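Local coordinates for protein anti-sigma-I factor RsgI2 (Clostridium thermocellum, PDB 4B9P) that probably holds the sigma factor SigI2 inactive until its extracellular cellulose-binding module, the part described here, meets its polysaccharide, at residues T5-Q10 with I152-S157; Q10-I15 with Q24-L29; T17-E22 with N128-Q133; V88-T93 with V105-R110. One frame throughout, in Å; residues are numbered along the deposited sequence.

Contact 1. Residues T5-Q10 with I152-S157; sequences TKIELQ and ITVYIS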
# COMPACT_ATOMS: atom_id res chain seq x y z
N THR A 5 14.74 -10.91 -13.07
CA THR A 5 14.11 -9.85 -12.28
C THR A 5 13.13 -10.49 -11.33
O THR A 5 12.24 -11.23 -11.76
CB THR A 5 13.37 -8.83 -13.19
OG1 THR A 5 14.33 -8.20 -14.03
CG2 THR A 5 12.68 -7.76 -12.37
N LYS A 6 13.31 -10.25 -10.03
CA LYS A 6 12.48 -10.91 -9.03
C LYS A 6 12.38 -10.04 -7.81
O LYS A 6 13.34 -9.37 -7.41
CB LYS A 6 13.06 -12.27 -8.64
CG LYS A 6 12.08 -13.16 -7.90
CD LYS A 6 12.70 -14.52 -7.62
CE LYS A 6 11.90 -15.36 -6.62
NZ LYS A 6 12.74 -16.45 -6.04
N ILE A 7 11.19 -10.02 -7.21
CA ILE A 7 10.96 -9.28 -5.99
C ILE A 7 10.22 -10.14 -4.96
O ILE A 7 9.61 -11.16 -5.33
CB ILE A 7 10.14 -7.99 -6.24
CG1 ILE A 7 8.85 -8.31 -6.99
CG2 ILE A 7 11.02 -6.97 -6.99
CD1 ILE A 7 7.92 -7.15 -7.12
N GLU A 8 10.27 -9.71 -3.71
CA GLU A 8 9.45 -10.26 -2.67
C GLU A 8 8.76 -9.09 -1.99
O GLU A 8 9.38 -8.05 -1.78
CB GLU A 8 10.29 -11.05 -1.66
CG GLU A 8 9.47 -11.66 -0.56
CD GLU A 8 10.28 -12.56 0.34
OE1 GLU A 8 10.51 -13.72 -0.07
OE2 GLU A 8 10.67 -12.15 1.45
N LEU A 9 7.49 -9.25 -1.62
CA LEU A 9 6.75 -8.18 -0.96
C LEU A 9 6.34 -8.71 0.40
O LEU A 9 5.65 -9.74 0.48
CB LEU A 9 5.55 -7.81 -1.82
CG LEU A 9 4.68 -6.60 -1.48
CD1 LEU A 9 3.83 -6.79 -0.21
CD2 LEU A 9 5.47 -5.31 -1.50
N GLN A 10 6.75 -8.01 1.46
CA GLN A 10 6.32 -8.31 2.82
C GLN A 10 5.43 -7.19 3.31
O GLN A 10 5.61 -6.03 2.90
CB GLN A 10 7.50 -8.53 3.77
CG GLN A 10 8.38 -9.64 3.33
CD GLN A 10 9.47 -9.91 4.33
OE1 GLN A 10 9.50 -9.33 5.39
NE2 GLN A 10 10.42 -10.78 3.98
N ILE A 152 -1.23 -8.06 -1.85
CA ILE A 152 -0.82 -6.74 -2.30
C ILE A 152 -0.05 -6.99 -3.60
O ILE A 152 0.78 -7.88 -3.67
CB ILE A 152 0.08 -6.04 -1.25
CG1 ILE A 152 -0.81 -5.62 -0.06
CG2 ILE A 152 0.85 -4.86 -1.85
CD1 ILE A 152 0.02 -5.19 1.15
N THR A 153 -0.36 -6.23 -4.66
CA THR A 153 0.28 -6.52 -5.94
C THR A 153 1.37 -5.51 -6.24
O THR A 153 1.36 -4.39 -5.73
CB THR A 153 -0.74 -6.50 -7.10
OG1 THR A 153 -1.48 -5.27 -7.03
CG2 THR A 153 -1.69 -7.69 -7.00
N VAL A 154 2.33 -5.92 -7.07
CA VAL A 154 3.44 -5.05 -7.46
C VAL A 154 3.65 -5.18 -8.96
O VAL A 154 3.68 -6.31 -9.48
CB VAL A 154 4.77 -5.38 -6.73
CG1 VAL A 154 5.85 -4.36 -7.09
CG2 VAL A 154 4.58 -5.47 -5.21
N TYR A 155 3.76 -4.03 -9.62
CA TYR A 155 3.96 -3.97 -11.07
C TYR A 155 5.28 -3.26 -11.35
O TYR A 155 5.63 -2.29 -10.67
CB TYR A 155 2.85 -3.16 -11.75
CG TYR A 155 1.52 -3.66 -11.32
CD1 TYR A 155 0.98 -3.25 -10.11
CD2 TYR A 155 0.79 -4.54 -12.10
CE1 TYR A 155 -0.24 -3.69 -9.67
CE2 TYR A 155 -0.49 -5.01 -11.64
CZ TYR A 155 -0.98 -4.56 -10.41
OH TYR A 155 -2.20 -4.96 -9.88
N ILE A 156 6.03 -3.73 -12.35
CA ILE A 156 7.20 -3.04 -12.82
C ILE A 156 6.93 -2.71 -14.28
O ILE A 156 6.73 -3.63 -15.10
CB ILE A 156 8.44 -3.91 -12.70
CG1 ILE A 156 8.58 -4.47 -11.28
CG2 ILE A 156 9.66 -3.14 -13.07
CD1 ILE A 156 9.83 -5.35 -11.03
N SER A 157 6.96 -1.43 -14.61
CA SER A 157 6.68 -0.98 -15.97
C SER A 157 5.37 -1.56 -16.50
O SER A 157 5.28 -1.94 -17.69
CB SER A 157 7.84 -1.32 -16.91
OG SER A 157 9.00 -0.64 -16.47

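Contact 2. Residues Q10-I15 with Q24-L29; sequences QAYNHI and QPRIKL. With ZN (zinc ion), chain C.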
# COMPACT_ATOMS: atom_id res chain seq x y z
N GLN A 10 6.75 -8.01 1.46
CA GLN A 10 6.32 -8.31 2.82
C GLN A 10 5.43 -7.19 3.31
O GLN A 10 5.61 -6.03 2.90
CB GLN A 10 7.50 -8.53 3.77
CG GLN A 10 8.38 -9.64 3.33
CD GLN A 10 9.47 -9.91 4.33
OE1 GLN A 10 9.50 -9.33 5.39
NE2 GLN A 10 10.42 -10.78 3.98
N ALA A 11 4.47 -7.50 4.17
CA ALA A 11 3.56 -6.45 4.65
C ALA A 11 2.92 -6.88 5.95
O ALA A 11 2.91 -8.07 6.31
CB ALA A 11 2.49 -6.19 3.61
N TYR A 12 2.35 -5.92 6.65
CA TYR A 12 1.40 -6.21 7.69
C TYR A 12 0.56 -4.96 7.92
O TYR A 12 0.91 -3.86 7.45
CB TYR A 12 2.08 -6.67 9.00
CG TYR A 12 2.82 -5.63 9.79
CD1 TYR A 12 4.07 -5.17 9.37
CD2 TYR A 12 2.32 -5.15 11.00
CE1 TYR A 12 4.79 -4.23 10.12
CE2 TYR A 12 3.03 -4.22 11.74
CZ TYR A 12 4.26 -3.78 11.31
OH TYR A 12 4.96 -2.85 12.07
N ASN A 13 -0.54 -5.12 8.65
CA ASN A 13 -1.35 -4.00 9.08
C ASN A 13 -1.02 -3.64 10.51
O ASN A 13 -1.08 -4.46 11.40
CB ASN A 13 -2.83 -4.36 8.93
CG ASN A 13 -3.24 -4.40 7.51
OD1 ASN A 13 -3.14 -5.43 6.84
ND2 ASN A 13 -3.66 -3.27 6.99
N HIS A 14 -0.65 -2.38 10.72
CA HIS A 14 -0.25 -1.93 12.04
C HIS A 14 -1.43 -1.70 12.96
O HIS A 14 -1.27 -1.71 14.18
CB HIS A 14 0.62 -0.68 11.89
CG HIS A 14 1.26 -0.22 13.16
ND1 HIS A 14 1.01 1.02 13.71
CD2 HIS A 14 2.19 -0.80 13.96
CE1 HIS A 14 1.74 1.18 14.81
NE2 HIS A 14 2.47 0.09 14.97
N ILE A 15 -2.60 -1.47 12.37
CA ILE A 15 -3.86 -1.45 13.11
C ILE A 15 -4.72 -2.56 12.55
O ILE A 15 -4.99 -2.57 11.32
CB ILE A 15 -4.61 -0.11 12.95
CG1 ILE A 15 -3.79 1.03 13.55
CG2 ILE A 15 -6.00 -0.18 13.59
CD1 ILE A 15 -4.43 2.35 13.32
N GLN A 24 -3.50 1.37 8.04
CA GLN A 24 -2.07 1.48 8.31
C GLN A 24 -1.32 0.27 7.74
O GLN A 24 -0.72 -0.51 8.47
CB GLN A 24 -1.80 1.61 9.80
CG GLN A 24 -2.20 2.98 10.31
CD GLN A 24 -1.53 3.31 11.63
OE1 GLN A 24 -0.76 2.50 12.18
NE2 GLN A 24 -1.82 4.48 12.15
N PRO A 25 -1.32 0.12 6.41
CA PRO A 25 -0.46 -0.90 5.80
C PRO A 25 1.01 -0.51 5.87
O PRO A 25 1.37 0.67 5.62
CB PRO A 25 -0.96 -0.93 4.35
CG PRO A 25 -1.37 0.47 4.09
CD PRO A 25 -1.95 0.98 5.39
N ARG A 26 1.84 -1.47 6.26
CA ARG A 26 3.28 -1.28 6.25
C ARG A 26 3.84 -2.29 5.26
O ARG A 26 3.45 -3.46 5.30
CB ARG A 26 3.85 -1.50 7.64
CG ARG A 26 3.30 -0.45 8.59
CD ARG A 26 3.93 -0.46 9.92
NE ARG A 26 3.55 0.75 10.63
CZ ARG A 26 4.13 1.13 11.76
NH1 ARG A 26 5.05 0.37 12.31
NH2 ARG A 26 3.77 2.26 12.33
N ILE A 27 4.74 -1.83 4.38
CA ILE A 27 5.17 -2.64 3.25
C ILE A 27 6.68 -2.61 3.13
O ILE A 27 7.31 -1.57 3.34
CB ILE A 27 4.48 -2.09 1.98
CG1 ILE A 27 2.94 -2.30 2.08
CG2 ILE A 27 5.01 -2.72 0.74
CD1 ILE A 27 2.11 -1.48 1.06
N LYS A 28 7.25 -3.75 2.77
CA LYS A 28 8.68 -3.87 2.51
C LYS A 28 8.82 -4.55 1.15
O LYS A 28 8.37 -5.70 0.98
CB LYS A 28 9.35 -4.65 3.62
CG LYS A 28 10.83 -4.78 3.55
CD LYS A 28 11.39 -5.40 4.86
CE LYS A 28 12.85 -5.72 4.75
NZ LYS A 28 13.41 -6.44 5.93
N LEU A 29 9.40 -3.84 0.20
CA LEU A 29 9.63 -4.38 -1.13
C LEU A 29 11.09 -4.73 -1.26
O LEU A 29 11.96 -3.86 -1.07
CB LEU A 29 9.33 -3.31 -2.17
CG LEU A 29 9.68 -3.59 -3.62
CD1 LEU A 29 8.82 -4.71 -4.16
CD2 LEU A 29 9.56 -2.32 -4.47
ZN ZN C . 3.80 -0.07 16.41
O HOH W 1 11.57 -8.65 7.15
O HOH W 2 -4.75 -1.16 8.87
O HOH W 3 4.95 -1.64 15.55
O HOH W 4 2.67 -1.06 17.82

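Contact 3. Residues T17-E22 with N128-Q133; sequences TSETKE and NYMYDQ. With ZN (zinc ion), chain E; CA (calcium ion), chain B.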
# COMPACT_ATOMS: atom_id res chain seq x y z
N THR A 17 -7.78 -3.70 14.13
CA THR A 17 -9.14 -3.68 14.62
C THR A 17 -10.11 -3.74 13.44
O THR A 17 -9.82 -3.25 12.34
CB THR A 17 -9.40 -2.42 15.44
OG1 THR A 17 -9.03 -1.27 14.68
CG2 THR A 17 -8.57 -2.42 16.66
N SER A 18 -11.26 -4.36 13.66
CA SER A 18 -12.23 -4.51 12.59
C SER A 18 -12.64 -3.16 11.99
O SER A 18 -12.76 -3.02 10.77
CB SER A 18 -13.47 -5.23 13.11
OG SER A 18 -13.91 -4.61 14.31
N GLU A 19 -12.86 -2.16 12.85
CA GLU A 19 -13.14 -0.80 12.39
C GLU A 19 -11.91 0.04 12.70
O GLU A 19 -11.27 -0.11 13.73
CB GLU A 19 -14.33 -0.21 13.14
CG GLU A 19 -15.70 -0.70 12.76
CD GLU A 19 -16.85 0.12 13.43
OE1 GLU A 19 -16.61 0.84 14.44
OE2 GLU A 19 -18.00 0.05 12.95
N THR A 20 -11.57 0.94 11.79
CA THR A 20 -10.46 1.84 12.04
C THR A 20 -10.74 3.20 11.41
O THR A 20 -11.40 3.25 10.35
CB THR A 20 -9.15 1.25 11.46
OG1 THR A 20 -8.07 2.10 11.83
CG2 THR A 20 -9.16 1.10 9.91
N LYS A 21 -10.17 4.28 11.96
CA LYS A 21 -10.27 5.57 11.27
C LYS A 21 -9.04 5.83 10.42
O LYS A 21 -8.93 6.89 9.78
CB LYS A 21 -10.53 6.71 12.23
CG LYS A 21 -9.43 6.91 13.24
CD LYS A 21 -9.84 8.12 14.15
CE LYS A 21 -9.03 8.26 15.41
NZ LYS A 21 -7.65 8.77 15.11
N GLU A 22 -8.12 4.86 10.35
CA GLU A 22 -7.02 4.95 9.39
C GLU A 22 -6.53 3.59 9.02
O GLU A 22 -6.33 2.72 9.86
CB GLU A 22 -5.84 5.81 9.84
CG GLU A 22 -5.50 5.90 11.25
CD GLU A 22 -4.33 6.87 11.48
OE1 GLU A 22 -3.20 6.44 11.24
OE2 GLU A 22 -4.52 8.06 11.85
N ASN A 128 -18.59 8.26 8.00
CA ASN A 128 -17.82 9.02 7.02
C ASN A 128 -16.31 9.02 7.29
O ASN A 128 -15.55 9.55 6.46
CB ASN A 128 -18.36 10.47 6.88
CG ASN A 128 -19.56 10.55 5.95
OD1 ASN A 128 -19.71 9.78 4.97
ND2 ASN A 128 -20.45 11.44 6.27
N TYR A 129 -15.87 8.39 8.40
CA TYR A 129 -14.43 8.23 8.64
C TYR A 129 -14.04 6.85 9.11
O TYR A 129 -12.83 6.54 9.11
CB TYR A 129 -13.83 9.32 9.54
CG TYR A 129 -14.46 9.35 10.93
CD1 TYR A 129 -13.97 8.56 11.96
CD2 TYR A 129 -15.55 10.19 11.21
CE1 TYR A 129 -14.51 8.59 13.19
CE2 TYR A 129 -16.10 10.24 12.48
CZ TYR A 129 -15.56 9.45 13.46
OH TYR A 129 -16.13 9.49 14.71
N MET A 130 -15.00 6.02 9.50
CA MET A 130 -14.64 4.70 10.02
C MET A 130 -14.71 3.66 8.89
O MET A 130 -15.78 3.44 8.30
CB MET A 130 -15.61 4.31 11.13
CG MET A 130 -15.12 3.17 11.99
SD MET A 130 -13.75 3.63 13.10
CE MET A 130 -14.71 4.34 14.47
N TYR A 131 -13.57 3.04 8.59
CA TYR A 131 -13.48 1.90 7.68
C TYR A 131 -13.84 0.61 8.37
O TYR A 131 -13.53 0.42 9.56
CB TYR A 131 -12.07 1.75 7.23
CG TYR A 131 -11.55 2.82 6.30
CD1 TYR A 131 -12.01 2.92 5.00
CD2 TYR A 131 -10.53 3.67 6.71
CE1 TYR A 131 -11.46 3.86 4.12
CE2 TYR A 131 -9.97 4.58 5.85
CZ TYR A 131 -10.41 4.66 4.55
OH TYR A 131 -9.85 5.58 3.70
N ASP A 132 -14.39 -0.35 7.60
CA ASP A 132 -14.46 -1.75 8.00
C ASP A 132 -13.33 -2.48 7.29
O ASP A 132 -13.32 -2.52 6.05
CB ASP A 132 -15.81 -2.32 7.59
CG ASP A 132 -15.88 -3.79 7.82
OD1 ASP A 132 -15.52 -4.60 6.92
OD2 ASP A 132 -16.32 -4.17 8.91
N GLN A 133 -12.40 -3.08 8.04
CA GLN A 133 -11.21 -3.67 7.40
C GLN A 133 -11.41 -5.09 6.92
O GLN A 133 -10.71 -5.53 6.03
CB GLN A 133 -10.00 -3.63 8.33
CG GLN A 133 -9.61 -2.22 8.75
CD GLN A 133 -8.18 -2.09 9.15
OE1 GLN A 133 -7.33 -1.88 8.27
NE2 GLN A 133 -7.86 -2.29 10.42
ZN ZN E . -18.19 1.85 15.21
CA CA B . -13.79 -1.75 3.84
O HOH W 5 -10.75 7.93 8.06
O HOH W 6 -11.93 -0.35 4.70
O HOH W 7 -19.05 0.15 15.89

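Contact 4. Residues V88-T93 with V105-R110; sequences VEIGFT and VEIISR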
# COMPACT_ATOMS: atom_id res chain seq x y z
N VAL A 88 -4.98 1.83 -2.79
CA VAL A 88 -3.91 2.77 -2.61
C VAL A 88 -2.81 2.35 -3.54
O VAL A 88 -2.36 1.22 -3.50
CB VAL A 88 -3.39 2.69 -1.14
CG1 VAL A 88 -2.30 3.73 -0.94
CG2 VAL A 88 -4.53 2.84 -0.14
N GLU A 89 -2.39 3.25 -4.44
CA GLU A 89 -1.27 2.94 -5.31
C GLU A 89 -0.06 3.72 -4.82
O GLU A 89 -0.06 4.96 -4.82
CB GLU A 89 -1.58 3.33 -6.75
CG GLU A 89 -0.46 2.92 -7.66
CD GLU A 89 -0.81 3.04 -9.12
OE1 GLU A 89 -1.48 2.14 -9.64
OE2 GLU A 89 -0.37 4.02 -9.74
N ILE A 90 0.97 2.99 -4.40
CA ILE A 90 2.20 3.57 -3.90
C ILE A 90 3.21 3.48 -5.02
O ILE A 90 3.34 2.45 -5.69
CB ILE A 90 2.68 2.79 -2.67
CG1 ILE A 90 1.72 3.02 -1.52
CG2 ILE A 90 4.11 3.21 -2.27
CD1 ILE A 90 2.03 2.18 -0.27
N GLY A 91 3.90 4.57 -5.28
CA GLY A 91 4.91 4.60 -6.30
C GLY A 91 6.09 5.39 -5.79
O GLY A 91 6.21 5.68 -4.59
N PHE A 92 6.98 5.73 -6.73
CA PHE A 92 8.24 6.35 -6.37
C PHE A 92 8.50 7.48 -7.34
O PHE A 92 8.12 7.41 -8.52
CB PHE A 92 9.34 5.30 -6.48
CG PHE A 92 9.12 4.15 -5.55
CD1 PHE A 92 9.58 4.19 -4.26
CD2 PHE A 92 8.36 3.05 -5.96
CE1 PHE A 92 9.32 3.15 -3.39
CE2 PHE A 92 8.12 2.02 -5.07
CZ PHE A 92 8.59 2.08 -3.81
N THR A 93 9.21 8.51 -6.89
CA THR A 93 9.46 9.64 -7.78
C THR A 93 10.53 9.29 -8.81
O THR A 93 11.27 8.31 -8.68
CB THR A 93 9.91 10.85 -7.01
OG1 THR A 93 11.14 10.50 -6.36
CG2 THR A 93 8.84 11.30 -6.01
N VAL A 105 13.01 -1.43 0.06
CA VAL A 105 12.37 -0.20 0.51
C VAL A 105 11.28 -0.57 1.50
O VAL A 105 10.50 -1.50 1.26
CB VAL A 105 11.76 0.64 -0.65
CG1 VAL A 105 11.06 1.91 -0.08
CG2 VAL A 105 12.84 1.01 -1.62
N GLU A 106 11.23 0.17 2.60
CA GLU A 106 10.18 0.01 3.60
C GLU A 106 9.35 1.30 3.61
O GLU A 106 9.92 2.40 3.61
CB GLU A 106 10.80 -0.24 4.97
CG GLU A 106 9.77 -0.50 6.06
CD GLU A 106 10.40 -0.80 7.42
OE1 GLU A 106 11.64 -1.02 7.47
OE2 GLU A 106 9.66 -0.82 8.43
N ILE A 107 8.03 1.15 3.61
CA ILE A 107 7.11 2.28 3.52
C ILE A 107 6.07 2.14 4.60
O ILE A 107 5.35 1.13 4.63
CB ILE A 107 6.43 2.36 2.14
CG1 ILE A 107 7.51 2.36 1.06
CG2 ILE A 107 5.56 3.63 2.05
CD1 ILE A 107 6.99 2.31 -0.30
N ILE A 108 5.95 3.16 5.45
CA ILE A 108 4.93 3.22 6.49
C ILE A 108 3.90 4.25 6.04
O ILE A 108 4.28 5.41 5.85
CB ILE A 108 5.58 3.63 7.83
CG1 ILE A 108 6.57 2.56 8.31
CG2 ILE A 108 4.51 3.89 8.89
CD1 ILE A 108 7.19 2.84 9.63
N SER A 109 2.64 3.84 5.88
CA SER A 109 1.60 4.70 5.34
C SER A 109 0.41 4.80 6.24
O SER A 109 0.15 3.91 7.05
CB SER A 109 1.10 4.13 4.02
OG SER A 109 2.15 3.94 3.09
N ARG A 110 -0.33 5.88 6.05
CA ARG A 110 -1.64 6.05 6.68
C ARG A 110 -2.60 6.55 5.62
O ARG A 110 -2.27 7.46 4.88
CB ARG A 110 -1.58 7.06 7.84
CG ARG A 110 -0.68 6.62 8.98
CD ARG A 110 -0.85 7.52 10.17
NE ARG A 110 -0.35 8.82 9.83
CZ ARG A 110 -0.93 9.99 10.11
NH1 ARG A 110 -2.09 10.08 10.77
NH2 ARG A 110 -0.30 11.07 9.72

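Contact 1. Residues T5-Q10 with I152-S157
Ile7 and Leu9 face Val154 and Ile152 across the core, a worked example of two strands of facing sheets that meet through side chains alone. The axes of 7-10 and 152-156 stand 8.6 Å apart with their directions at 148°, and no hydrogen bond crosses. The apolar contacts fall into three steps. In the middle, Ile7 CD1 presses on Val154 CG1 at 3.5 Å, closer than ordinary van der Waals contact. Ile7 holds CG1 in the crowded position between the backbone N and the carbonyl carbon (chi1 53°), and the Ile7 side chain crosses that of Val154 obliquely. Leu9 divides its two methyls: CD1 lies 3.9 Å from CG2 of Ile152, while CD2 lies 3.8 Å from CG2 of Val154; the Leu9 side chain crosses that of Ile152 at about a right angle. At the margin, Thr5 CG2 and Ile156 CD1 meet tip to tip at 4.0 Å, and Thr5 OG1 is bonded to Thr35.

Two side-chain bonds form within the segments, on the sides turned away from the apolar layer. Gln10 NE2 gives Glu8 OE2 a nearly straight bond of 2.9 Å in the amide plane, and Thr153 OG1 bonds Tyr155 OH, which also meets Glu165.

Both strands belong to the CBM3 beta-sandwich: strand 7-13 lies between 25-31 and 147-148 in one sheet, strand 152-156 between 42-48 and 159-162 in the other.

Contact 2. Residues Q10-I15 with Q24-L29
Gln10 to Asn13 run antiparallel to Pro25 to Leu29 at 172°, with Gln10-Lys28 and Tyr12-Arg26 as hydrogen-bonded pairs and Ala11-Ile27 and Asn13-Pro25 as non-hydrogen-bonded ones. The side chains illustrate how a second shell can fix a metal ligand. His14 turns CG anti to its backbone N (chi1 -172°), and the imidazole is then gripped from two directions. Arg26 lays its guanidinium flat on one face, centres 3.5 Å apart and planes 5° from parallel, with NH2 above the ring centre. At the edge, His14 ND1 donates to Gln24 OE1 at 2.8 Å, in the ring plane, and the Gln24 amide is nearly coplanar with the imidazole. Gln24 NE2 is itself tied to Glu22 OE1, while Ile15 CD1 rests 3.5 Å from Gln24 CD. With its ND1 acting as donor, His14 binds zinc through NE2 at 2.0 Å, beside two waters. The extended Arg26 chain lies alongside Tyr12, where Arg26 NH1 donates to Tyr12 OH at 3.2 Å, with OH tilted from the guanidinium plane. Farther along the same face, a water bridges Gln10 OE1 and Lys28 NZ. The pairing is that of neighbouring antiparallel strands in a beta-sandwich sheet, with a zinc ion bound by His14 at the end of the strand pair.

Contact 3. Residues T17-E22 with N128-Q133
Tyr131 and Tyr129 turn ring edges, not faces, to the other segment: Thr20 O lies near the plane of the Tyr131 ring, and Lys21 CB approaches Tyr129 CD1 at 3.9 Å near the plane of its ring. A third flat group, the Gln133 amide, points NE2 at Thr17 O, 2.9 Å away and close to the amide plane; NE2 also serves Ile15 O. They belong to or border a two-stranded antiparallel ribbon, in which Thr20 and Tyr131 exchange both backbone bonds and Glu19 faces Asp132 as the non-hydrogen-bonded pair. Thr20 shows how a branched side chain can do two jobs. OG1, anti to the backbone N (chi1 -175°), bonds Glu22 O from above the carbonyl plane, while Thr20 CG2 packs 3.4 Å from Gln133 CD. Tyr131 OH is held by Glu56.

The ribbon also illustrates metal binding by both backbone and side chain. Asp132 gives calcium its carbonyl O at 2.4 Å, and Thr49, Asp51, Ser135 and Asp136 complete the protein ligands. On the other segment, Glu19 OE1 binds zinc at 2.0 Å together with Glu126. Beyond the last strand pair, where no N-H...O bond links the backbones, a water donates to both Lys21 O and Tyr129 O, at 2.7 Å each.

Contact 4. Residues V88-T93 with V105-R110
Two torsions bring Ile107 and Ile90 together: Ile107 sets CG1 anti to its carbonyl carbon (chi1 -53°) and extends CD1 beyond it, whereas Ile90 sets CG2 anti to its backbone N. The result is a methyl-to-methyl contact of 3.6 Å between Ile107 CD1 and Ile90 CG2, made as the two side chains slide past each other in opposite directions. Phe92 CZ comes within 3.9 Å of the same Ile107 CD1, which approaches the ring obliquely. One methyl thus touches two residues of the facing strand. The contact illustrates the interior of a beta-sandwich, here that of the CBM3 module: strand 84-92 of one sheet faces strand 104-111 of the other. The axes of 88-92 and 105-110 lie 10.3 Å apart with directions at 138°, and no hydrogen bond joins them. Ile70, from the strand beside 84-92, touches Ile90, Phe92 and Ile107 and so extends this apolar patch. At one end, Val105 CG1 sits at the Phe92 ring edge, 3.9 Å from CE1, a contact less certain because Val105 is modelled in two conformers. At the other, Ile90 CD1 packs 3.8 Å from Ser109 OG, a buried hydroxyl hydrogen-bonded with Tyr58 OH.

From the N terminus, strand 7-13 enters contact 1 and runs straight on into contact 2, the two sharing Gln10. Contact 2 closes first, when 24-29 returns beside 10-15; the connection between them carries 17-22, whose partner 128-133 comes much later, so contacts 2 and 3 cross. Contact 4 closes a short loop after contact 2 is complete and lies wholly within the span of contact 3. Contact 1 closes last, enclosing the other three. Contacts 1 and 4 join the two sheets at separate places, contact 2 builds one sheet from within, and contact 3 pairs two short strands at the periphery, beside the calcium and a zinc ion, linked to contact 2 through Ile15 and Gln133.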